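Ancillary protein 1 (Streptococcus pyogenes, PDB 2XI9) is a pilus-presented adhesin that probably attaches the bacterium to host cells, efficient host-cell interaction requiring an internal thioester bond. Local coordinates at residues A143-A148 with T237-R242; A244-I249 with H267-M272; F212-K217 with N291-T296; D297-I302 with T314-E319. One frame throughout, in Å; residues are numbered along the deposited sequence.

Interaction 1. Residues A143-A148 with T237-R242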
# COMPACT_ATOMS: atom_id res chain seq x y z
N ALA A 143 12.36 -5.08 -16.61
CA ALA A 143 12.99 -5.52 -15.36
C ALA A 143 12.28 -5.02 -14.07
O ALA A 143 12.91 -5.00 -12.99
CB ALA A 143 14.49 -5.14 -15.38
N LYS A 144 11.01 -4.66 -14.15
CA LYS A 144 10.21 -4.20 -13.01
C LYS A 144 8.85 -4.91 -12.97
O LYS A 144 7.83 -4.31 -12.66
CB LYS A 144 10.06 -2.67 -13.01
CG LYS A 144 11.39 -1.86 -13.05
CD LYS A 144 11.08 -0.39 -13.02
CE LYS A 144 12.32 0.44 -13.33
NZ LYS A 144 12.97 0.03 -14.64
N PHE A 145 8.88 -6.21 -13.20
CA PHE A 145 7.67 -7.03 -13.23
C PHE A 145 7.41 -7.48 -11.80
O PHE A 145 7.87 -8.54 -11.35
CB PHE A 145 7.91 -8.21 -14.18
CG PHE A 145 8.23 -7.81 -15.59
CD1 PHE A 145 7.26 -7.34 -16.44
CD2 PHE A 145 9.52 -7.94 -16.07
CE1 PHE A 145 7.60 -6.99 -17.76
CE2 PHE A 145 9.86 -7.57 -17.34
CZ PHE A 145 8.91 -7.12 -18.20
N TYR A 146 6.69 -6.64 -11.08
CA TYR A 146 6.46 -6.88 -9.67
C TYR A 146 5.12 -7.57 -9.42
O TYR A 146 4.09 -7.20 -10.03
CB TYR A 146 6.42 -5.56 -8.93
CG TYR A 146 7.59 -4.61 -9.16
CD1 TYR A 146 8.89 -5.09 -9.26
CD2 TYR A 146 7.38 -3.24 -9.25
CE1 TYR A 146 9.98 -4.18 -9.44
CE2 TYR A 146 8.46 -2.34 -9.43
CZ TYR A 146 9.74 -2.83 -9.54
OH TYR A 146 10.82 -1.96 -9.72
N TYR A 147 5.13 -8.50 -8.46
CA TYR A 147 3.96 -9.27 -8.09
C TYR A 147 3.86 -9.47 -6.59
O TYR A 147 4.88 -9.46 -5.88
CB TYR A 147 3.99 -10.66 -8.73
CG TYR A 147 4.00 -10.65 -10.24
CD1 TYR A 147 5.17 -10.66 -10.95
CD2 TYR A 147 2.79 -10.72 -10.95
CE1 TYR A 147 5.18 -10.67 -12.32
CE2 TYR A 147 2.79 -10.72 -12.34
CZ TYR A 147 3.98 -10.69 -13.02
OH TYR A 147 3.98 -10.68 -14.40
N ALA A 148 2.62 -9.64 -6.11
CA ALA A 148 2.39 -10.19 -4.77
C ALA A 148 1.68 -11.52 -4.87
O ALA A 148 0.89 -11.76 -5.80
CB ALA A 148 1.59 -9.20 -3.84
N THR A 237 2.41 -2.56 -26.20
CA THR A 237 2.51 -3.94 -25.73
C THR A 237 2.05 -4.03 -24.28
O THR A 237 1.86 -3.01 -23.63
CB THR A 237 3.97 -4.42 -25.80
OG1 THR A 237 4.76 -3.64 -24.90
CG2 THR A 237 4.54 -4.30 -27.26
N GLU A 238 1.91 -5.25 -23.73
CA GLU A 238 1.54 -5.38 -22.32
C GLU A 238 2.59 -4.71 -21.44
O GLU A 238 2.28 -4.05 -20.44
CB GLU A 238 1.41 -6.87 -21.95
CG GLU A 238 0.06 -7.45 -22.37
CD GLU A 238 -0.18 -8.89 -21.90
OE1 GLU A 238 0.02 -9.23 -20.73
OE2 GLU A 238 -0.60 -9.69 -22.74
N THR A 239 3.87 -4.93 -21.78
CA THR A 239 4.93 -4.38 -20.96
C THR A 239 4.90 -2.84 -20.98
O THR A 239 5.12 -2.22 -19.95
CB THR A 239 6.30 -4.93 -21.37
OG1 THR A 239 6.33 -6.34 -21.07
CG2 THR A 239 7.44 -4.23 -20.62
N GLN A 240 4.61 -2.26 -22.14
CA GLN A 240 4.53 -0.81 -22.27
C GLN A 240 3.36 -0.25 -21.41
O GLN A 240 3.54 0.76 -20.72
CB GLN A 240 4.46 -0.39 -23.73
CG GLN A 240 5.80 -0.57 -24.46
CD GLN A 240 5.76 -0.41 -25.94
OE1 GLN A 240 4.70 -0.50 -26.57
NE2 GLN A 240 6.94 -0.19 -26.54
N LEU A 241 2.19 -0.89 -21.45
CA LEU A 241 1.11 -0.43 -20.59
C LEU A 241 1.46 -0.59 -19.12
O LEU A 241 1.17 0.30 -18.30
CB LEU A 241 -0.25 -1.05 -20.93
CG LEU A 241 -1.47 -0.50 -20.19
CD1 LEU A 241 -1.71 0.95 -20.58
CD2 LEU A 241 -2.77 -1.40 -20.47
N ARG A 242 2.12 -1.70 -18.77
CA ARG A 242 2.58 -1.91 -17.40
C ARG A 242 3.50 -0.76 -16.94
O ARG A 242 3.35 -0.22 -15.86
CB ARG A 242 3.26 -3.28 -17.28
CG ARG A 242 3.51 -3.75 -15.84
CD ARG A 242 3.88 -5.21 -15.83
NE ARG A 242 3.99 -5.73 -14.47
CZ ARG A 242 3.92 -7.00 -14.14
NH1 ARG A 242 3.74 -7.94 -15.06
NH2 ARG A 242 4.06 -7.33 -12.86
O HOH W 1 4.70 -4.33 -11.99
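Arg242 reaches from the first turns of helix 238-253 to the chain around Phe145, Tyr146 and Tyr147, and its side chain carries most of this contact. CG stands anti to the backbone N (chi1 -167°), and the extended run from CG to NE projects the guanidinium away from the helix. CD passes CD1 of the Phe145 ring at 4.0 Å. NE follows close to Phe145 CA, which sits over one guanidinium face, and donates to water 1, itself an acceptor for Tyr146 N. At the tip the two terminal nitrogens part company. NH1 gives a nearly straight bond in the guanidinium plane to Tyr147 OH (2.8 Å), a hydroxyl also bonded to Glu133. NH2 lies 3.4 Å above the Tyr147 ring and makes a weak, bent bond to Tyr146 O (2.8 Å). The ring and guanidinium planes stand almost perpendicular, 84° apart, in an off-centre cation-pi contact with Arg242 CZ 4.5 Å from the ring centroid. Phe145 is the centre of an inverse gamma turn beside strand 146-149, so the arginine ties this strand region to a helix of the thioester domain. That helix opens with a capping box between Thr237 and Gln240. Within that first turn, Thr239 OG1 meets the edge of the Phe145 ring in its plane, 3.6 Å from CE1, while bonding to Ser135 OG.

Interaction 2. Residues A244-I249 with H267-M272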
# COMPACT_ATOMS: atom_id res chain seq x y z
N ALA A 244 3.76 2.30 -18.26
CA ALA A 244 3.02 3.55 -18.24
C ALA A 244 2.25 3.63 -16.94
O ALA A 244 2.17 4.70 -16.36
CB ALA A 244 2.09 3.64 -19.47
N THR A 245 1.65 2.49 -16.51
CA THR A 245 0.90 2.39 -15.25
C THR A 245 1.83 2.69 -14.07
O THR A 245 1.47 3.44 -13.16
CB THR A 245 0.14 0.98 -15.09
OG1 THR A 245 -0.59 0.66 -16.31
CG2 THR A 245 -0.83 0.98 -13.93
N GLN A 246 3.03 2.10 -14.09
CA GLN A 246 3.97 2.31 -13.00
C GLN A 246 4.36 3.79 -12.89
O GLN A 246 4.45 4.35 -11.80
CB GLN A 246 5.23 1.46 -13.21
CG GLN A 246 6.31 1.59 -12.11
CD GLN A 246 5.84 1.16 -10.74
OE1 GLN A 246 5.92 -0.02 -10.41
NE2 GLN A 246 5.41 2.11 -9.91
N LEU A 247 4.63 4.40 -14.03
CA LEU A 247 5.04 5.82 -14.05
C LEU A 247 3.87 6.73 -13.61
O LEU A 247 4.09 7.70 -12.95
CB LEU A 247 5.58 6.21 -15.43
CG LEU A 247 6.02 7.66 -15.61
CD1 LEU A 247 7.15 7.94 -14.63
CD2 LEU A 247 6.42 7.97 -17.09
N ALA A 248 2.64 6.39 -13.99
CA ALA A 248 1.45 7.13 -13.60
C ALA A 248 1.25 7.05 -12.08
O ALA A 248 0.90 8.02 -11.47
CB ALA A 248 0.20 6.62 -14.35
N ILE A 249 1.56 5.91 -11.49
CA ILE A 249 1.54 5.80 -10.03
C ILE A 249 2.60 6.74 -9.41
O ILE A 249 2.29 7.51 -8.50
CB ILE A 249 1.75 4.33 -9.57
CG1 ILE A 249 0.52 3.47 -9.92
CG2 ILE A 249 2.16 4.30 -8.05
CD1 ILE A 249 -0.79 3.83 -9.21
N HIS A 267 14.88 6.11 -13.00
CA HIS A 267 14.52 4.68 -12.79
C HIS A 267 14.24 3.86 -14.05
O HIS A 267 13.30 3.06 -14.09
CB HIS A 267 13.34 4.56 -11.83
CG HIS A 267 13.53 5.34 -10.57
ND1 HIS A 267 14.35 4.92 -9.56
CD2 HIS A 267 13.05 6.55 -10.20
CE1 HIS A 267 14.35 5.82 -8.59
NE2 HIS A 267 13.56 6.82 -8.95
N GLY A 268 15.07 4.02 -15.05
CA GLY A 268 14.91 3.22 -16.27
C GLY A 268 13.92 3.76 -17.28
O GLY A 268 13.89 3.28 -18.41
N PHE A 269 13.15 4.80 -16.92
CA PHE A 269 12.12 5.33 -17.79
C PHE A 269 12.65 6.09 -18.98
O PHE A 269 11.92 6.43 -19.92
CB PHE A 269 11.08 6.12 -16.96
CG PHE A 269 10.20 5.22 -16.15
CD1 PHE A 269 9.20 4.50 -16.77
CD2 PHE A 269 10.42 5.02 -14.77
CE1 PHE A 269 8.41 3.59 -16.09
CE2 PHE A 269 9.62 4.11 -14.07
CZ PHE A 269 8.61 3.40 -14.73
N GLY A 270 13.95 6.35 -18.98
CA GLY A 270 14.63 6.77 -20.18
C GLY A 270 14.36 5.89 -21.40
O GLY A 270 14.39 6.39 -22.52
N ASP A 271 14.11 4.60 -21.20
CA ASP A 271 13.81 3.68 -22.32
C ASP A 271 12.32 3.72 -22.77
O ASP A 271 11.93 2.97 -23.66
CB ASP A 271 14.12 2.24 -21.90
CG ASP A 271 14.13 1.26 -23.07
OD1 ASP A 271 14.64 1.60 -24.14
OD2 ASP A 271 13.64 0.12 -22.93
N MSE A 272 11.50 4.56 -22.15
CA MSE A 272 10.09 4.69 -22.56
C MSE A 272 9.98 5.53 -23.83
O MSE A 272 10.48 6.66 -23.89
CB MSE A 272 9.27 5.32 -21.41
CG MSE A 272 7.81 5.43 -21.67
SE MSE A 272 6.77 5.99 -20.17
CE MSE A 272 6.48 4.29 -19.27
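Leu247 CB lies over one face of the Phe269 ring, the CH-pi element of a contact made by carbon and selenium packing between helix 238-253 and the loop that precedes helix 274-288. The carbon is 4.3 Å from the ring centroid and 25° off the normal, displaced toward the rim near CE1. Gln246 reaches the same ring at its edge: its CG is 3.9 Å from Phe269 CZ. The bend at chi2 (62°) then turns the amide away from the phenyl group, and NE2 donates to Cys160 O.

Aliphatic packing makes up the rest and centres on Met272, a selenomethionine in this crystal. Its chain runs extended as far as SE, which touches Leu247 CD2 at 3.7 Å. The turn at chi3 (-85°) brings CE against the helix backbone, 3.5 Å from Ala244 N, with Ala244 CB farther off. Phe269 opens a short 3-10 turn and Met272 follows it directly, the bond from Met272 N to Phe269 O closing the turn; both side chains meet the same side of the helix. Around them, helix 274-288 packs on Ala244 and Leu247, strand 155-160 meets Gln246 through Tyr159, and helix 209-222 touches Ala248 and Ile249.

Interaction 3. Residues F212-K217 with N291-T296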
# COMPACT_ATOMS: atom_id res chain seq x y z
N PHE A 212 -6.16 11.83 -3.30
CA PHE A 212 -5.05 10.97 -3.63
C PHE A 212 -5.51 9.54 -3.89
O PHE A 212 -5.14 8.93 -4.90
CB PHE A 212 -3.98 10.98 -2.51
CG PHE A 212 -2.92 9.96 -2.69
CD1 PHE A 212 -1.91 10.16 -3.61
CD2 PHE A 212 -2.91 8.80 -1.96
CE1 PHE A 212 -0.91 9.22 -3.78
CE2 PHE A 212 -1.91 7.84 -2.15
CZ PHE A 212 -0.92 8.07 -3.04
N LEU A 213 -6.38 9.04 -3.02
CA LEU A 213 -6.81 7.62 -3.14
C LEU A 213 -7.58 7.44 -4.45
O LEU A 213 -7.42 6.44 -5.18
CB LEU A 213 -7.69 7.22 -1.98
CG LEU A 213 -8.08 5.73 -1.93
CD1 LEU A 213 -6.80 4.91 -2.00
CD2 LEU A 213 -8.93 5.34 -0.71
N LYS A 214 -8.40 8.43 -4.77
CA LYS A 214 -9.14 8.38 -5.99
C LYS A 214 -8.19 8.31 -7.16
O LYS A 214 -8.43 7.54 -8.07
CB LYS A 214 -10.12 9.57 -6.10
CG LYS A 214 -11.28 9.46 -5.08
CD LYS A 214 -12.46 10.43 -5.31
CE LYS A 214 -12.33 11.72 -4.52
NZ LYS A 214 -13.51 12.62 -4.72
N HIS A 215 -7.13 9.15 -7.15
CA HIS A 215 -6.14 9.15 -8.25
C HIS A 215 -5.49 7.77 -8.48
O HIS A 215 -5.38 7.27 -9.64
CB HIS A 215 -5.06 10.23 -8.01
CG HIS A 215 -5.58 11.63 -8.13
ND1 HIS A 215 -4.96 12.74 -7.58
CD2 HIS A 215 -6.69 12.10 -8.74
CE1 HIS A 215 -5.66 13.82 -7.85
NE2 HIS A 215 -6.71 13.47 -8.57
N ILE A 216 -5.08 7.16 -7.38
CA ILE A 216 -4.46 5.87 -7.43
C ILE A 216 -5.39 4.78 -7.98
O ILE A 216 -4.98 4.01 -8.87
CB ILE A 216 -3.86 5.48 -6.01
CG1 ILE A 216 -2.73 6.43 -5.60
CG2 ILE A 216 -3.54 4.01 -5.96
CD1 ILE A 216 -1.56 6.50 -6.47
N LYS A 217 -6.64 4.75 -7.51
CA LYS A 217 -7.59 3.76 -7.95
C LYS A 217 -7.86 3.95 -9.43
O LYS A 217 -8.07 2.97 -10.11
CB LYS A 217 -8.92 3.88 -7.22
CG LYS A 217 -8.89 3.42 -5.82
CD LYS A 217 -10.27 3.65 -5.23
CE LYS A 217 -10.38 3.12 -3.82
NZ LYS A 217 -11.70 3.48 -3.17
N ASN A 291 -14.42 12.47 -12.34
CA ASN A 291 -15.26 11.29 -12.21
C ASN A 291 -14.73 10.36 -11.12
O ASN A 291 -13.53 10.29 -10.89
CB ASN A 291 -15.41 10.59 -13.56
CG ASN A 291 -16.12 11.46 -14.55
OD1 ASN A 291 -17.18 12.01 -14.25
ND2 ASN A 291 -15.51 11.65 -15.73
N PRO A 292 -15.66 9.67 -10.43
CA PRO A 292 -15.29 8.78 -9.38
C PRO A 292 -14.63 7.53 -9.94
O PRO A 292 -14.90 7.16 -11.07
CB PRO A 292 -16.64 8.45 -8.69
CG PRO A 292 -17.68 8.69 -9.67
CD PRO A 292 -17.12 9.84 -10.53
N PRO A 293 -13.80 6.87 -9.13
CA PRO A 293 -13.19 5.64 -9.54
C PRO A 293 -14.28 4.63 -9.88
O PRO A 293 -15.33 4.61 -9.22
CB PRO A 293 -12.39 5.21 -8.30
CG PRO A 293 -12.15 6.47 -7.58
CD PRO A 293 -13.35 7.28 -7.79
N GLN A 294 -14.04 3.81 -10.88
CA GLN A 294 -14.99 2.76 -11.23
C GLN A 294 -14.81 1.49 -10.37
O GLN A 294 -15.73 0.71 -10.20
CB GLN A 294 -14.89 2.43 -12.71
CG GLN A 294 -15.35 3.54 -13.62
CD GLN A 294 -16.77 3.94 -13.34
OE1 GLN A 294 -17.06 5.10 -13.00
NE2 GLN A 294 -17.67 3.00 -13.43
N LEU A 295 -13.69 1.32 -9.74
CA LEU A 295 -13.52 0.14 -8.92
C LEU A 295 -13.72 0.53 -7.46
O LEU A 295 -13.91 1.69 -7.15
CB LEU A 295 -12.23 -0.56 -9.21
CG LEU A 295 -10.97 0.24 -9.16
CD1 LEU A 295 -10.71 0.59 -7.70
CD2 LEU A 295 -9.74 -0.53 -9.84
N THR A 296 -13.73 -0.44 -6.58
CA THR A 296 -14.17 -0.21 -5.23
C THR A 296 -12.98 -0.21 -4.30
O THR A 296 -12.60 0.83 -3.78
CB THR A 296 -15.27 -1.26 -4.86
OG1 THR A 296 -16.34 -1.14 -5.79
CG2 THR A 296 -15.82 -1.05 -3.44
O HOH W 2 -14.00 3.36 -5.03
O HOH W 3 -10.98 3.31 -10.28
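Lys217 meets Pro293, Leu295 and Thr296 in turn along its length. Its CB is 3.9 Å from Pro293 CB and 3.8 Å from Leu295 CD1, so the root of the side chain is flanked by two apolar groups of the 291-296 loop. The chain beyond CG is fully extended, which carries the ammonium past both to the backbone of Thr296. There NZ donates to Thr296 O at 2.9 Å, approaching nearly in line with the carbonyl bond (C=O...N angle 167°).

One turn earlier on the helix, Lys214 lays its CB, CG and CD along the proline ring. Pro293 CG comes to 3.9 Å from Lys214 CA, and CD faces the lysine methylenes. The pyrrolidine therefore rests on the helix surface between two lysines, using their aliphatic parts rather than their charges. Leu295 holds CG between its backbone N and carbonyl carbon (chi1 53°), from where CD1 and CD2 turn back toward Lys217.

Water extends the polar part of the contact. Water 2 accepts from Lys217 NZ at 3.0 Å and donates to Leu295 O, while water 3 links Lys217 O to Leu295 N through two weak bonds. Farther out, Lys218 NZ bonds to Asn291 O and Glu221 OE1 accepts from Gln294 N, so residues of the same helix hold the loop at further points. The contact is surface packing of an irregular, proline-containing linker, which crosses helix 209-222 on its way from helix 274-288 to strand 299-303 and returns the chain from the helical part of the fold to the sheet.

Interaction 4. Residues D297-I302 with T314-E319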
# COMPACT_ATOMS: atom_id res chain seq x y z
N ASP A 297 -12.35 -1.36 -4.09
CA ASP A 297 -11.23 -1.49 -3.18
C ASP A 297 -10.14 -2.32 -3.88
O ASP A 297 -10.47 -3.13 -4.76
CB ASP A 297 -11.67 -2.15 -1.86
CG ASP A 297 -12.29 -1.17 -0.87
OD1 ASP A 297 -11.58 -0.24 -0.41
OD2 ASP A 297 -13.48 -1.35 -0.54
N LEU A 298 -8.88 -2.09 -3.51
CA LEU A 298 -7.73 -2.84 -4.01
C LEU A 298 -6.86 -3.31 -2.87
O LEU A 298 -6.82 -2.68 -1.80
CB LEU A 298 -6.88 -1.96 -4.91
CG LEU A 298 -7.48 -1.54 -6.24
CD1 LEU A 298 -6.70 -0.40 -6.88
CD2 LEU A 298 -7.54 -2.70 -7.15
N ASP A 299 -6.14 -4.40 -3.11
CA ASP A 299 -5.13 -4.86 -2.19
C ASP A 299 -3.91 -3.90 -2.18
O ASP A 299 -3.58 -3.28 -3.18
CB ASP A 299 -4.62 -6.25 -2.56
CG ASP A 299 -5.73 -7.33 -2.49
OD1 ASP A 299 -6.71 -7.21 -1.70
OD2 ASP A 299 -5.57 -8.34 -3.21
N PHE A 300 -3.23 -3.86 -1.04
CA PHE A 300 -2.02 -3.04 -0.87
C PHE A 300 -1.14 -3.83 0.10
O PHE A 300 -1.65 -4.61 0.86
CB PHE A 300 -2.41 -1.67 -0.33
CG PHE A 300 -1.29 -0.68 -0.23
CD1 PHE A 300 -0.58 -0.53 0.94
CD2 PHE A 300 -0.99 0.15 -1.30
CE1 PHE A 300 0.44 0.44 1.04
CE2 PHE A 300 0.02 1.07 -1.22
CZ PHE A 300 0.73 1.23 -0.02
N PHE A 301 0.18 -3.61 0.06
CA PHE A 301 1.17 -4.40 0.78
C PHE A 301 2.28 -3.53 1.35
O PHE A 301 2.85 -2.71 0.65
CB PHE A 301 1.76 -5.45 -0.19
CG PHE A 301 0.71 -6.31 -0.88
CD1 PHE A 301 0.15 -5.93 -2.09
CD2 PHE A 301 0.29 -7.50 -0.31
CE1 PHE A 301 -0.81 -6.69 -2.70
CE2 PHE A 301 -0.72 -8.27 -0.91
CZ PHE A 301 -1.23 -7.88 -2.11
N ILE A 302 2.58 -3.74 2.62
CA ILE A 302 3.58 -2.95 3.33
C ILE A 302 4.66 -3.90 3.84
O ILE A 302 4.36 -4.93 4.44
CB ILE A 302 3.00 -2.23 4.57
CG1 ILE A 302 1.77 -1.43 4.18
CG2 ILE A 302 4.03 -1.35 5.26
CD1 ILE A 302 1.87 -0.81 2.96
N THR A 314 -3.63 -4.84 -7.84
CA THR A 314 -4.52 -4.82 -9.00
C THR A 314 -5.76 -5.68 -8.83
O THR A 314 -6.61 -5.72 -9.75
CB THR A 314 -3.77 -5.29 -10.26
OG1 THR A 314 -3.20 -6.59 -10.04
CG2 THR A 314 -2.69 -4.33 -10.61
N GLN A 315 -5.88 -6.36 -7.69
CA GLN A 315 -6.99 -7.28 -7.40
C GLN A 315 -7.52 -6.90 -6.00
O GLN A 315 -6.95 -6.04 -5.36
CB GLN A 315 -6.53 -8.75 -7.44
CG GLN A 315 -5.93 -9.19 -8.84
CD GLN A 315 -5.28 -10.58 -8.80
OE1 GLN A 315 -5.33 -11.27 -7.79
NE2 GLN A 315 -4.68 -11.00 -9.93
N TRP A 316 -8.56 -7.58 -5.56
CA TRP A 316 -9.22 -7.35 -4.25
C TRP A 316 -9.51 -8.69 -3.58
O TRP A 316 -10.33 -9.49 -4.10
CB TRP A 316 -10.50 -6.53 -4.47
CG TRP A 316 -11.33 -6.32 -3.27
CD1 TRP A 316 -12.64 -6.70 -3.10
CD2 TRP A 316 -10.93 -5.73 -2.04
NE1 TRP A 316 -13.06 -6.37 -1.84
CE2 TRP A 316 -12.03 -5.76 -1.17
CE3 TRP A 316 -9.72 -5.17 -1.58
CZ2 TRP A 316 -11.98 -5.23 0.14
CZ3 TRP A 316 -9.67 -4.67 -0.27
CH2 TRP A 316 -10.80 -4.69 0.55
N HIS A 317 -8.87 -8.94 -2.43
CA HIS A 317 -9.05 -10.17 -1.64
C HIS A 317 -9.51 -9.86 -0.20
O HIS A 317 -8.68 -9.76 0.69
CB HIS A 317 -7.74 -10.95 -1.63
CG HIS A 317 -7.37 -11.46 -2.97
ND1 HIS A 317 -6.72 -10.68 -3.90
CD2 HIS A 317 -7.65 -12.63 -3.59
CE1 HIS A 317 -6.59 -11.36 -5.03
NE2 HIS A 317 -7.13 -12.55 -4.86
N PRO A 318 -10.81 -9.63 0.00
CA PRO A 318 -11.31 -9.22 1.34
C PRO A 318 -11.44 -10.34 2.37
O PRO A 318 -11.62 -10.07 3.58
CB PRO A 318 -12.72 -8.70 1.04
CG PRO A 318 -13.10 -9.36 -0.27
CD PRO A 318 -11.84 -9.49 -1.05
N GLU A 319 -11.34 -11.59 1.89
CA GLU A 319 -11.62 -12.77 2.69
C GLU A 319 -10.69 -12.92 3.90
O GLU A 319 -11.10 -13.46 4.92
CB GLU A 319 -11.67 -14.07 1.82
CG GLU A 319 -10.56 -14.20 0.76
CD GLU A 319 -10.79 -13.34 -0.52
OE1 GLU A 319 -11.64 -12.43 -0.51
OE2 GLU A 319 -10.17 -13.60 -1.57
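At the start of strand 299-303, in the mixed sheet that also contains strand 146-149, Asp299 holds the loop that leaves the neighbouring strand 311-313. Its backbone N donates to Gln315 O (2.9 Å), just beyond the point where strand 311-313 ends and the loop swings across. The carboxylate grips His317 twice. Asp299 OD1 takes His317 N on its syn side at 2.9 Å, and OD2 uses its syn lone pair for His317 ND1 at 2.7 Å, with the oxygen close to the imidazole plane. The carboxylate and imidazole planes are 32° apart.

Beside this polar cluster Asp297 CB lies over the six-membered ring of Trp316, 3.4 Å from its centroid and 3° off the normal, a CH-pi contact; Pro318 CD approaches the opposite face. Trp316 CG is anti to the backbone N (chi1 175°), and the indole lies alongside Asp297, whose own carboxylate forms a salt bridge with Arg195. Leu298 CD2 fills in against the backbone of Thr314.

Asp299 OD1 also receives a bond from His191 NE2 and OD2 one from Gln156 NE2. Four donors surround the buried carboxylate, which probably offsets much of its negative charge, and the His-carboxylate bond would be expected to fix the imidazole's rotation and favour a proton on ND1.

Interactions 1 and 2 are buried and use successive parts of helix 238-253, yet differ in chemistry: an arginine serves polar atoms of the chain around Tyr146 and Tyr147 in the first, whereas carbon and selenium packing makes the second. They touch, for example, where Tyr146 CE2 meets Gln246 OE1. Interaction 3 lies at the surface, its lysines working through methylenes, one direct bond to a carbonyl, and water, but its helix meets that of interaction 2 inside the fold through Ile216 and Ile249. The 291-296 loop runs directly into interaction 4, which is partly buried and relies on a carboxylate. Interactions 1 and 4 reach the same sheet and touch through Ala148 and Phe301.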